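Local coordinates for flagellar hook associated protein type 3 FlgL (Legionella pneumophila subsp. pneumophila, PDB 5YTI) that probably serves as a structural protein of the bacterial flagellum, forming part of the junction between hook and filament, at residues N85-L90 / A329-A334; G78-A83 / G336-V341; S151-Y156 / T299-I304; Q120-A125 / Q144-N149. One frame throughout, in Å; residues are numbered along the deposited sequence. Where two conformers were deposited one is given.

Contact 1: residues N85-L90 / A329-A334; sequences NSLHRL and AQIDSA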
loop_
_atom_site.group_PDB
_atom_site.type_symbol
_atom_site.label_atom_id
_atom_site.label_comp_id
_atom_site.label_asym_id
_atom_site.label_seq_id
_atom_site.Cartn_x
_atom_site.Cartn_y
_atom_site.Cartn_z
ATOM N N ASN A 85 -5.906 -11.753 15.123
ATOM C CA ASN A 85 -6.343 -13.123 15.374
ATOM C C ASN A 85 -6.974 -13.791 14.158
ATOM O O ASN A 85 -6.607 -14.920 13.797
ATOM C CB ASN A 85 -7.340 -13.147 16.521
ATOM C CG ASN A 85 -6.660 -13.028 17.855
ATOM O OD1 ASN A 85 -5.449 -13.257 17.953
ATOM N ND2 ASN A 85 -7.425 -12.669 18.894
ATOM N N SER A 86 -7.924 -13.099 13.539
ATOM C CA SER A 86 -8.582 -13.621 12.363
ATOM C C SER A 86 -7.585 -13.847 11.209
ATOM O O SER A 86 -7.681 -14.834 10.474
ATOM C CB SER A 86 -9.716 -12.685 11.932
ATOM O OG SER A 86 -10.745 -12.629 12.907
ATOM N N LEU A 87 -6.621 -12.949 11.045
ATOM C CA LEU A 87 -5.700 -13.065 9.941
ATOM C C LEU A 87 -4.690 -14.101 10.215
ATOM O O LEU A 87 -4.169 -14.680 9.280
ATOM C CB LEU A 87 -4.991 -11.755 9.710
ATOM C CG LEU A 87 -5.922 -10.736 9.049
ATOM C CD1 LEU A 87 -5.472 -9.299 9.303
ATOM C CD2 LEU A 87 -6.010 -11.040 7.555
ATOM N N HIS A 88 -4.378 -14.334 11.484
ATOM C CA HIS A 88 -3.346 -15.324 11.837
ATOM C C HIS A 88 -3.777 -16.722 11.425
ATOM O O HIS A 88 -2.964 -17.569 11.033
ATOM C CB HIS A 88 -3.016 -15.298 13.338
ATOM C CG HIS A 88 -1.866 -14.399 13.679
ATOM N ND1 HIS A 88 -1.770 -13.732 14.882
ATOM C CD2 HIS A 88 -0.779 -14.030 12.955
ATOM C CE1 HIS A 88 -0.665 -13.009 14.894
ATOM N NE2 HIS A 88 -0.052 -13.161 13.733
ATOM N N ARG A 89 -5.086 -16.912 11.508
ATOM C CA ARG A 89 -5.741 -18.157 11.208
ATOM C C ARG A 89 -5.904 -18.214 9.702
ATOM O O ARG A 89 -5.575 -19.237 9.097
ATOM C CB ARG A 89 -7.100 -18.256 11.946
ATOM C CG ARG A 89 -7.971 -19.486 11.645
ATOM C CD ARG A 89 -7.274 -20.841 11.861
ATOM N NE ARG A 89 -8.056 -21.936 11.264
ATOM C CZ ARG A 89 -7.540 -23.054 10.736
ATOM N NH1 ARG A 89 -6.237 -23.278 10.744
ATOM N NH2 ARG A 89 -8.332 -23.967 10.195
ATOM N N LEU A 90 -6.367 -17.132 9.081
ATOM C CA LEU A 90 -6.402 -17.104 7.624
ATOM C C LEU A 90 -5.030 -17.471 7.044
ATOM O O LEU A 90 -4.928 -18.001 5.938
ATOM C CB LEU A 90 -6.865 -15.740 7.111
ATOM C CG LEU A 90 -8.369 -15.479 7.278
ATOM C CD1 LEU A 90 -8.680 -13.999 7.246
ATOM C CD2 LEU A 90 -9.177 -16.225 6.224
ATOM N N ALA A 329 1.325 -13.740 0.417
ATOM C CA ALA A 329 1.969 -12.435 0.571
ATOM C C ALA A 329 0.967 -11.383 0.995
ATOM O O ALA A 329 1.299 -10.466 1.733
ATOM C CB ALA A 329 2.661 -12.008 -0.715
ATOM N N GLN A 330 -0.268 -11.521 0.536
ATOM C CA GLN A 330 -1.263 -10.493 0.805
ATOM C C GLN A 330 -1.807 -10.531 2.215
ATOM O O GLN A 330 -1.964 -9.484 2.853
ATOM C CB GLN A 330 -2.386 -10.578 -0.218
ATOM C CG GLN A 330 -1.895 -10.101 -1.572
ATOM C CD GLN A 330 -2.979 -10.046 -2.616
ATOM O OE1 GLN A 330 -2.661 -10.031 -3.805
ATOM N NE2 GLN A 330 -4.266 -9.994 -2.192
ATOM N N ILE A 331 -2.121 -11.742 2.666
ATOM C CA ILE A 331 -2.362 -12.001 4.062
ATOM C C ILE A 331 -1.255 -11.423 4.927
ATOM O O ILE A 331 -1.568 -10.821 5.940
ATOM C CB ILE A 331 -2.430 -13.487 4.356
ATOM C CG1 ILE A 331 -3.805 -14.024 4.033
ATOM C CG2 ILE A 331 -2.142 -13.733 5.811
ATOM C CD1 ILE A 331 -4.920 -13.155 4.560
ATOM N N ASP A 332 0.014 -11.589 4.539
ATOM C CA ASP A 332 1.109 -11.055 5.328
ATOM C C ASP A 332 1.161 -9.555 5.249
ATOM O O ASP A 332 1.258 -8.900 6.275
ATOM C CB ASP A 332 2.455 -11.602 4.883
ATOM C CG ASP A 332 2.656 -13.054 5.280
ATOM O OD1 ASP A 332 1.741 -13.595 5.948
ATOM O OD2 ASP A 332 3.708 -13.655 4.926
ATOM N N SER A 333 1.121 -9.005 4.034
ATOM C CA SER A 333 1.127 -7.550 3.835
ATOM C C SER A 333 0.126 -6.881 4.775
ATOM O O SER A 333 0.367 -5.779 5.270
ATOM C CB SER A 333 0.758 -7.205 2.396
ATOM O OG SER A 333 1.900 -7.065 1.557
ATOM N N ALA A 334 -0.981 -7.581 5.011
ATOM C CA ALA A 334 -2.075 -7.096 5.786
ATOM C C ALA A 334 -1.859 -7.347 7.259
ATOM O O ALA A 334 -2.246 -6.556 8.092
ATOM C CB ALA A 334 -3.352 -7.779 5.337
#
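Leu-87 and Ile-331 mark the point where helices 49-96 and 316-374 come together, their CA atoms 6.8 Å apart. Segments 85-90 and 329-334 run antiparallel at 159°, with axes 9.9 Å from each other at closest approach. This is the antiparallel long-helix pairing familiar from the helical core of flagellins, and it illustrates how such a pair is built from side chains spaced three along each helix: Leu-87 with Leu-90 on one, Ile-331 with Ala-334 on the other. All four are buried, and no hydrogen bond crosses the interface.

Ile-331 and Leu-87 carry most of the packing, burying 71 and 63 Å² respectively. With CG1 of Ile-331 beside the backbone N (chi1 -82°) and a second bend at chi2 (-46°), its CD1 methyl is directed at the opposite helix. There it meets one branch of Leu-87, CD2 to Ile-331 CD1 being 3.8 Å, and the two side chains cross obliquely. The other branch of Leu-87 leans the other way, its CD1 lying 4.4 Å from the carbonyl O of Ala-334.

The rest of the bundle closes around this pair. Leu-90 also packs on Val-300 and Met-303 of helix 296-307, and Leu-117 of helix 104-125 adds a third neighbour. Away from the apolar seam, Arg-89 forms a salt bridge with Glu-113 and Asp-332 one with Arg-91; Asp-332 also packs on Arg-192 of the second subunit. Within the seam, the same isoleucine methyl, Ile-331 CD1, also lies 4.1 Å from Leu-90 CB.

Contact 2: residues G78-A83 / G336-V341; sequences GILSNA and GHILSV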
loop_
_atom_site.group_PDB
_atom_site.type_symbol
_atom_site.label_atom_id
_atom_site.label_comp_id
_atom_site.label_asym_id
_atom_site.label_seq_id
_atom_site.Cartn_x
_atom_site.Cartn_y
_atom_site.Cartn_z
ATOM N N GLY A 78 -8.242 -3.235 20.750
ATOM C CA GLY A 78 -8.815 -4.582 20.940
ATOM C C GLY A 78 -9.546 -5.158 19.741
ATOM O O GLY A 78 -9.577 -6.381 19.550
ATOM N N ILE A 79 -10.146 -4.268 18.948
ATOM C CA ILE A 79 -10.755 -4.640 17.679
ATOM C C ILE A 79 -9.676 -4.963 16.646
ATOM O O ILE A 79 -9.725 -6.013 16.009
ATOM C CB ILE A 79 -11.694 -3.539 17.157
ATOM C CG1 ILE A 79 -12.909 -3.390 18.098
ATOM C CG2 ILE A 79 -12.132 -3.835 15.725
ATOM C CD1 ILE A 79 -13.809 -4.614 18.192
ATOM N N LEU A 80 -8.693 -4.087 16.494
ATOM C CA LEU A 80 -7.536 -4.404 15.673
ATOM C C LEU A 80 -6.879 -5.694 16.141
ATOM O O LEU A 80 -6.569 -6.553 15.324
ATOM C CB LEU A 80 -6.521 -3.267 15.674
ATOM C CG LEU A 80 -6.969 -2.052 14.867
ATOM C CD1 LEU A 80 -5.821 -1.087 14.661
ATOM C CD2 LEU A 80 -7.522 -2.410 13.501
ATOM N N SER A 81 -6.688 -5.842 17.448
ATOM C CA SER A 81 -6.123 -7.082 18.043
ATOM C C SER A 81 -6.888 -8.382 17.651
ATOM O O SER A 81 -6.271 -9.409 17.281
ATOM C CB SER A 81 -6.092 -6.896 19.560
ATOM O OG SER A 81 -5.822 -8.084 20.266
ATOM N N ASN A 82 -8.228 -8.304 17.750
ATOM C CA ASN A 82 -9.161 -9.352 17.255
ATOM C C ASN A 82 -8.925 -9.650 15.770
ATOM O O ASN A 82 -8.956 -10.793 15.334
ATOM C CB ASN A 82 -10.645 -8.912 17.375
ATOM C CG ASN A 82 -11.175 -8.885 18.799
ATOM O OD1 ASN A 82 -10.716 -9.616 19.674
ATOM N ND2 ASN A 82 -12.172 -8.027 19.030
ATOM N N ALA A 83 -8.758 -8.588 14.996
ATOM C CA ALA A 83 -8.651 -8.700 13.579
ATOM C C ALA A 83 -7.326 -9.333 13.192
ATOM O O ALA A 83 -7.211 -9.948 12.113
ATOM C CB ALA A 83 -8.787 -7.337 12.945
ATOM N N GLY A 336 1.022 -7.248 8.431
ATOM C CA GLY A 336 1.998 -6.207 8.721
ATOM C C GLY A 336 1.359 -4.826 8.799
ATOM O O GLY A 336 1.658 -4.003 9.684
ATOM N N HIS A 337 0.456 -4.562 7.870
ATOM C CA HIS A 337 -0.115 -3.250 7.770
ATOM C C HIS A 337 -0.878 -2.899 9.023
ATOM O O HIS A 337 -0.864 -1.762 9.484
ATOM C CB HIS A 337 -1.040 -3.197 6.589
ATOM C CG HIS A 337 -1.892 -1.987 6.582
ATOM N ND1 HIS A 337 -1.363 -0.720 6.478
ATOM C CD2 HIS A 337 -3.233 -1.840 6.700
ATOM C CE1 HIS A 337 -2.355 0.157 6.514
ATOM N NE2 HIS A 337 -3.498 -0.500 6.659
ATOM N N ILE A 338 -1.563 -3.875 9.577
ATOM C CA ILE A 338 -2.341 -3.644 10.781
ATOM C C ILE A 338 -1.439 -3.445 11.983
ATOM O O ILE A 338 -1.634 -2.512 12.755
ATOM C CB ILE A 338 -3.322 -4.792 11.041
ATOM C CG1 ILE A 338 -4.438 -4.692 10.027
ATOM C CG2 ILE A 338 -3.928 -4.711 12.424
ATOM C CD1 ILE A 338 -5.484 -5.731 10.281
ATOM N N LEU A 339 -0.448 -4.303 12.148
ATOM C CA LEU A 339 0.566 -4.045 13.151
ATOM C C LEU A 339 1.103 -2.602 13.095
ATOM O O LEU A 339 1.452 -2.054 14.137
ATOM C CB LEU A 339 1.727 -5.036 13.019
ATOM C CG LEU A 339 2.876 -4.866 14.018
ATOM C CD1 LEU A 339 2.412 -4.965 15.472
ATOM C CD2 LEU A 339 3.957 -5.902 13.740
ATOM N N SER A 340 1.189 -1.981 11.912
ATOM C CA SER A 340 1.732 -0.622 11.849
ATOM C C SER A 340 0.685 0.337 12.349
ATOM O O SER A 340 1.008 1.324 13.005
ATOM C CB SER A 340 2.240 -0.225 10.459
ATOM O OG SER A 340 1.200 0.057 9.535
ATOM N N VAL A 341 -0.579 0.043 12.068
ATOM C CA VAL A 341 -1.656 0.826 12.660
ATOM C C VAL A 341 -1.626 0.643 14.166
ATOM O O VAL A 341 -1.787 1.595 14.876
ATOM C CB VAL A 341 -3.047 0.476 12.103
ATOM C CG1 VAL A 341 -4.120 1.273 12.804
ATOM C CG2 VAL A 341 -3.129 0.769 10.612
#
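The antiparallel pairing of helices 49-96 and 316-374 is built here around Leu-80, which faces both Ile-338 and Val-341. The steps of three and four between Leu-80, Ala-83 and Leu-87 on one helix, and Ala-334, Ile-338 and Val-341 on the other, are consistent with coiled-coil-like packing. Leu-80 and Ile-338 are the nearest pair of the two backbones, with CA atoms 7.2 Å apart.

Leu-80 divides its two methyls between two partners. CD1 meets the CG1 branch of Val-341 at 3.5 Å, the two side chains crossing at about a right angle. Val-341 turns that branch across because its CG1 stands opposite the backbone N (chi1 177°). The other methyl, CD2, lies more loosely beside Ile-338, 4.4 Å from its CG2. Val-182 of helix 179-184 packs on Leu-80 as well, while Ala-83 turns toward helix 316-374 and also touches Leu-121 and Tyr-124 of helix 104-125.

Elsewhere round helix 316-374 buried polar groups appear. His-337, toward helix 179-184, has NE2 hydrogen-bonded to the carbonyl of Asn-181. Ser-340 lies at the second subunit, and its one hydroxyl proton must be shared between two carbonyls, Ala-291 O of that subunit and His-337 O. Ser-340 OG lies 2.8 Å from His-337 O, tilted 27° from the carbonyl plane and on the same face as Val-341 N, a second donor to that oxygen.

Contact 3: residues S151-Y156 / T299-I304; sequences SGQYVY and TVQRMI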
loop_
_atom_site.group_PDB
_atom_site.type_symbol
_atom_site.label_atom_id
_atom_site.label_comp_id
_atom_site.label_asym_id
_atom_site.label_seq_id
_atom_site.Cartn_x
_atom_site.Cartn_y
_atom_site.Cartn_z
ATOM N N SER A 151 -22.317 -4.770 -7.904
ATOM C CA SER A 151 -21.107 -4.969 -8.730
ATOM C C SER A 151 -20.392 -6.234 -8.218
ATOM O O SER A 151 -19.839 -6.976 -8.997
ATOM C CB SER A 151 -20.139 -3.735 -8.708
ATOM O OG SER A 151 -20.436 -2.673 -9.643
ATOM N N GLY A 152 -20.415 -6.478 -6.907
ATOM C CA GLY A 152 -19.833 -7.700 -6.327
ATOM C C GLY A 152 -18.580 -7.453 -5.490
ATOM O O GLY A 152 -18.192 -8.287 -4.650
ATOM N N GLN A 153 -17.937 -6.304 -5.729
ATOM C CA GLN A 153 -16.766 -5.883 -4.955
ATOM C C GLN A 153 -17.183 -5.168 -3.634
ATOM O O GLN A 153 -18.260 -4.573 -3.559
ATOM C CB GLN A 153 -15.832 -5.015 -5.836
ATOM C CG GLN A 153 -14.856 -5.814 -6.705
ATOM C CD GLN A 153 -13.691 -6.466 -5.922
ATOM O OE1 GLN A 153 -13.889 -7.058 -4.852
ATOM N NE2 GLN A 153 -12.472 -6.366 -6.464
ATOM N N TYR A 154 -16.345 -5.280 -2.595
ATOM C CA TYR A 154 -16.504 -4.518 -1.329
ATOM C C TYR A 154 -15.995 -3.098 -1.434
ATOM O O TYR A 154 -14.850 -2.908 -1.815
ATOM C CB TYR A 154 -15.689 -5.157 -0.206
ATOM C CG TYR A 154 -16.245 -6.450 0.275
ATOM C CD1 TYR A 154 -15.938 -7.633 -0.363
ATOM C CD2 TYR A 154 -17.097 -6.488 1.355
ATOM C CE1 TYR A 154 -16.459 -8.826 0.075
ATOM C CE2 TYR A 154 -17.628 -7.674 1.792
ATOM C CZ TYR A 154 -17.297 -8.838 1.144
ATOM O OH TYR A 154 -17.824 -10.030 1.567
ATOM N N VAL A 155 -16.811 -2.114 -1.049
ATOM C CA VAL A 155 -16.413 -0.689 -1.105
ATOM C C VAL A 155 -16.430 -0.057 0.284
ATOM O O VAL A 155 -16.973 -0.619 1.232
ATOM C CB VAL A 155 -17.322 0.180 -2.032
ATOM C CG1 VAL A 155 -17.377 -0.395 -3.438
ATOM C CG2 VAL A 155 -18.731 0.344 -1.460
ATOM N N TYR A 156 -15.857 1.141 0.371
ATOM C CA TYR A 156 -15.767 1.897 1.617
ATOM C C TYR A 156 -16.576 3.199 1.493
ATOM O O TYR A 156 -16.369 4.018 0.577
ATOM C CB TYR A 156 -14.289 2.174 1.942
ATOM C CG TYR A 156 -14.084 3.035 3.146
ATOM C CD1 TYR A 156 -14.362 2.560 4.415
ATOM C CD2 TYR A 156 -13.613 4.322 3.020
ATOM C CE1 TYR A 156 -14.182 3.357 5.525
ATOM C CE2 TYR A 156 -13.428 5.135 4.128
ATOM C CZ TYR A 156 -13.715 4.646 5.374
ATOM O OH TYR A 156 -13.547 5.444 6.468
ATOM N N THR A 299 -8.958 -10.095 -0.747
ATOM C CA THR A 299 -7.906 -11.110 -0.505
ATOM C C THR A 299 -8.519 -12.417 0.038
ATOM O O THR A 299 -8.200 -13.529 -0.409
ATOM C CB THR A 299 -6.790 -10.641 0.472
ATOM O OG1 THR A 299 -5.899 -9.731 -0.170
ATOM C CG2 THR A 299 -5.961 -11.818 0.934
ATOM N N VAL A 300 -9.403 -12.284 1.007
ATOM C CA VAL A 300 -10.065 -13.454 1.566
ATOM C C VAL A 300 -11.099 -14.077 0.611
ATOM O O VAL A 300 -11.227 -15.307 0.577
ATOM C CB VAL A 300 -10.740 -13.147 2.907
ATOM C CG1 VAL A 300 -11.367 -14.417 3.446
ATOM C CG2 VAL A 300 -9.739 -12.585 3.913
ATOM N N GLN A 301 -11.811 -13.229 -0.138
ATOM C CA GLN A 301 -12.737 -13.683 -1.184
ATOM C C GLN A 301 -12.000 -14.556 -2.156
ATOM O O GLN A 301 -12.537 -15.549 -2.639
ATOM C CB GLN A 301 -13.345 -12.510 -1.954
ATOM C CG GLN A 301 -14.189 -11.580 -1.090
ATOM C CD GLN A 301 -15.112 -10.707 -1.899
ATOM O OE1 GLN A 301 -16.318 -10.945 -1.901
ATOM N NE2 GLN A 301 -14.564 -9.691 -2.581
ATOM N N ARG A 302 -10.759 -14.158 -2.422
ATOM C CA ARG A 302 -9.866 -14.851 -3.325
ATOM C C ARG A 302 -9.325 -16.159 -2.756
ATOM O O ARG A 302 -9.089 -17.106 -3.514
ATOM C CB ARG A 302 -8.686 -13.956 -3.667
ATOM C CG ARG A 302 -8.957 -12.884 -4.717
ATOM C CD ARG A 302 -7.767 -12.777 -5.657
ATOM N NE ARG A 302 -6.821 -11.720 -5.322
ATOM C CZ ARG A 302 -5.535 -11.708 -5.683
ATOM N NH1 ARG A 302 -4.798 -10.678 -5.321
ATOM N NH2 ARG A 302 -4.967 -12.708 -6.369
HETATM N N MSE A 303 -9.092 -16.223 -1.446
HETATM C CA MSE A 303 -8.577 -17.464 -0.860
HETATM C C MSE A 303 -9.651 -18.504 -0.960
HETATM O O MSE A 303 -9.353 -19.684 -1.176
HETATM C CB MSE A 303 -8.157 -17.322 0.583
HETATM C CG MSE A 303 -6.807 -16.656 0.826
HETATM SE SE MSE A 303 -6.821 -16.245 2.763
HETATM C CE MSE A 303 -7.062 -18.034 3.506
ATOM N N ILE A 304 -10.899 -18.049 -0.820
ATOM C CA ILE A 304 -12.102 -18.895 -0.985
ATOM C C ILE A 304 -12.294 -19.391 -2.448
ATOM O O ILE A 304 -12.462 -20.591 -2.699
ATOM C CB ILE A 304 -13.390 -18.146 -0.562
ATOM C CG1 ILE A 304 -13.420 -17.864 0.944
ATOM C CG2 ILE A 304 -14.632 -18.906 -0.998
ATOM C CD1 ILE A 304 -14.497 -16.855 1.354
#
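Tyr-154 and Gln-301 form the dense part of this contact, and a single glutamine side chain supplies more than half of the 129 Å² buried. Gln-301 leaves helix 296-307 with its chain extended beyond CG (chi2 -162°), which carries the amide out to the tyrosine. Gln-301 was modelled in two conformers, and the exact seating of its amide is doubtful. In the conformer given, the amide comes to the ring's edge, with CD in the ring plane and the two flat groups 72° apart, an edge approach and not a stack. Gln-301 CG lies 3.8 Å from Tyr-154 CE1, and the amide spans the CD1-CE1 edge.

The outer side is looser. Gln-153 is exposed, and although in this conformer its bent chain brings OE1 to 3.5 Å from Gln-301 NE2, with the amide planes 27° apart, no hydrogen bond is assigned. Beyond it, the backbone O of Gly-152 remains 4.3 Å from Gln-301 OE1.

The example shows a helix touching the turn and second strand of a beta hairpin through long polar side chains, near the surface. Strand 154-156 pairs with strand 146-148, and the Tyr-154 side chain touches Leu-118 and Leu-122 of helix 104-125. Leu-118 also meets Val-300 from helix 296-307, while the buried side of that helix, with Met-303, packs against helices 49-96 and 316-374.

Contact 4: residues Q120-A125 / Q144-N149; sequences QLLDYA and QPVSLN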
loop_
_atom_site.group_PDB
_atom_site.type_symbol
_atom_site.label_atom_id
_atom_site.label_comp_id
_atom_site.label_asym_id
_atom_site.label_seq_id
_atom_site.Cartn_x
_atom_site.Cartn_y
_atom_site.Cartn_z
ATOM N N GLN A 120 -16.349 -12.319 9.825
ATOM C CA GLN A 120 -15.782 -11.814 11.080
ATOM C C GLN A 120 -15.117 -10.445 10.852
ATOM O O GLN A 120 -15.381 -9.487 11.568
ATOM C CB GLN A 120 -14.796 -12.850 11.659
ATOM C CG GLN A 120 -14.394 -12.644 13.119
ATOM C CD GLN A 120 -14.177 -13.941 13.891
ATOM O OE1 GLN A 120 -15.009 -14.295 14.725
ATOM N NE2 GLN A 120 -13.062 -14.654 13.630
ATOM N N LEU A 121 -14.298 -10.346 9.811
ATOM C CA LEU A 121 -13.543 -9.125 9.528
ATOM C C LEU A 121 -14.436 -7.990 9.090
ATOM O O LEU A 121 -14.161 -6.835 9.393
ATOM C CB LEU A 121 -12.466 -9.382 8.487
ATOM C CG LEU A 121 -11.317 -10.278 8.941
ATOM C CD1 LEU A 121 -10.464 -10.595 7.748
ATOM C CD2 LEU A 121 -10.455 -9.607 9.983
ATOM N N LEU A 122 -15.517 -8.304 8.397
ATOM C CA LEU A 122 -16.521 -7.267 8.082
ATOM C C LEU A 122 -17.234 -6.714 9.339
ATOM O O LEU A 122 -17.668 -5.564 9.350
ATOM C CB LEU A 122 -17.567 -7.796 7.079
ATOM C CG LEU A 122 -17.006 -8.131 5.700
ATOM C CD1 LEU A 122 -17.852 -9.130 4.932
ATOM C CD2 LEU A 122 -16.822 -6.855 4.885
ATOM N N ASP A 123 -17.389 -7.553 10.366
ATOM C CA ASP A 123 -18.062 -7.146 11.590
ATOM C C ASP A 123 -17.095 -6.183 12.275
ATOM O O ASP A 123 -17.503 -5.100 12.705
ATOM C CB ASP A 123 -18.404 -8.347 12.506
ATOM C CG ASP A 123 -19.566 -9.235 11.965
ATOM O OD1 ASP A 123 -20.067 -8.938 10.863
ATOM O OD2 ASP A 123 -19.980 -10.225 12.639
ATOM N N TYR A 124 -15.805 -6.546 12.313
ATOM C CA TYR A 124 -14.783 -5.694 12.952
ATOM C C TYR A 124 -14.663 -4.360 12.231
ATOM O O TYR A 124 -14.597 -3.302 12.855
ATOM C CB TYR A 124 -13.415 -6.385 13.012
ATOM C CG TYR A 124 -13.374 -7.733 13.737
ATOM C CD1 TYR A 124 -14.181 -7.999 14.843
ATOM C CD2 TYR A 124 -12.502 -8.716 13.335
ATOM C CE1 TYR A 124 -14.138 -9.214 15.510
ATOM C CE2 TYR A 124 -12.444 -9.934 13.991
ATOM C CZ TYR A 124 -13.264 -10.181 15.078
ATOM O OH TYR A 124 -13.192 -11.406 15.696
ATOM N N ALA A 125 -14.662 -4.396 10.911
ATOM C CA ALA A 125 -14.573 -3.153 10.167
ATOM C C ALA A 125 -15.795 -2.289 10.418
ATOM O O ALA A 125 -15.724 -1.067 10.351
ATOM C CB ALA A 125 -14.429 -3.430 8.691
ATOM N N GLN A 144 -22.289 3.214 7.624
ATOM C CA GLN A 144 -21.619 1.935 7.815
ATOM C C GLN A 144 -20.404 1.963 6.902
ATOM O O GLN A 144 -20.509 2.319 5.721
ATOM C CB GLN A 144 -22.565 0.774 7.448
ATOM C CG GLN A 144 -22.239 -0.582 8.083
ATOM C CD GLN A 144 -22.977 -1.761 7.450
ATOM O OE1 GLN A 144 -22.789 -2.068 6.283
ATOM N NE2 GLN A 144 -23.794 -2.441 8.234
ATOM N N PRO A 145 -19.225 1.657 7.445
ATOM C CA PRO A 145 -18.040 1.911 6.618
ATOM C C PRO A 145 -17.846 0.973 5.432
ATOM O O PRO A 145 -17.518 1.443 4.351
ATOM C CB PRO A 145 -16.871 1.798 7.612
ATOM C CG PRO A 145 -17.434 1.195 8.847
ATOM C CD PRO A 145 -18.891 1.552 8.871
ATOM N N VAL A 146 -18.030 -0.335 5.640
ATOM C CA VAL A 146 -17.776 -1.334 4.608
ATOM C C VAL A 146 -19.008 -2.155 4.273
ATOM O O VAL A 146 -19.608 -2.791 5.167
ATOM C CB VAL A 146 -16.678 -2.301 5.040
ATOM C CG1 VAL A 146 -16.208 -3.129 3.849
ATOM C CG2 VAL A 146 -15.497 -1.533 5.613
ATOM N N SER A 147 -19.366 -2.131 2.982
ATOM C CA SER A 147 -20.475 -2.915 2.434
ATOM C C SER A 147 -20.102 -3.479 1.062
ATOM O O SER A 147 -19.042 -3.161 0.533
ATOM C CB SER A 147 -21.714 -2.048 2.290
ATOM O OG SER A 147 -21.534 -1.081 1.265
ATOM N N LEU A 148 -20.991 -4.279 0.474
ATOM C CA LEU A 148 -20.737 -4.944 -0.806
ATOM C C LEU A 148 -21.742 -4.548 -1.900
ATOM O O LEU A 148 -22.884 -4.996 -1.872
ATOM C CB LEU A 148 -20.742 -6.465 -0.566
ATOM C CG LEU A 148 -21.293 -7.476 -1.596
ATOM C CD1 LEU A 148 -20.279 -8.590 -1.872
ATOM C CD2 LEU A 148 -22.640 -8.058 -1.143
ATOM N N ASN A 149 -21.341 -3.723 -2.867
ATOM C CA ASN A 149 -22.289 -3.349 -3.924
ATOM C C ASN A 149 -22.750 -4.606 -4.710
ATOM O O ASN A 149 -22.288 -5.733 -4.441
ATOM C CB ASN A 149 -21.766 -2.212 -4.839
ATOM C CG ASN A 149 -20.442 -2.531 -5.532
ATOM O OD1 ASN A 149 -19.953 -3.659 -5.505
ATOM N ND2 ASN A 149 -19.863 -1.511 -6.184
#
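Apolar contact joins Leu-122 and Ala-125 to Val-146, whose two methyls are shared between them. Val-146 holds CG1 opposite its backbone N (chi1 -167°) and CG2 beside it, and the two branches diverge toward successive turns of the helix. CG1 meets a methyl of the leucine, Leu-122 CD2 to Val-146 CG1 being 3.9 Å, and these side chains cross at about a right angle. CG2 faces the smaller partner, 3.8 Å from Ala-125 CB. The small alanine is consistent with the close approach of the strand, the CA atoms of Ala-125 and Val-146 being 6.7 Å apart. Phe-297 of helix 296-307 touches all three residues and so completes the apolar cluster.

The structural element pressed onto the helix is a two-stranded antiparallel beta hairpin, of which Val-146 begins the first strand, 146-148; backbone hydrogen bonds tie Ser-147 to Val-155 of the second. The hairpin sits against the last turns of helix 104-125.

Contact between a ring and a carbonyl extends the packing to the helix end: the CG corner of the proline ring approaches the backbone oxygen of Ala-125, Pro-145 CG to Ala-125 O being 3.2 Å.

Polar bonds come from just outside the two segments. Asn-126 OD1, next after the helix, accepts from Val-146 N, and Ser-147 OG is hydrogen-bonded to Asn-157.

Contacts 1 and 2 are successive steps along the same antiparallel pair of helices, 49-96 and 316-374, with centres 10 Å apart; Leu-87 CD1 meets Ile-338 CD1 between them at 3.7 Å. Contact 1 is nested within the loop closed by contact 2, and contacts 3 and 4 lie within both. Those two follow one another in the chain, 11 Å apart between centres, and share the hairpin of strands 146-148 and 154-156. Helices 104-125 and 296-307 connect the hairpin to the long pair. The principle is thus layered: two far-separated chain segments form a helical core, and those helices, with the hairpin, pack against it, while contacts 1 and 2 also touch the second subunit.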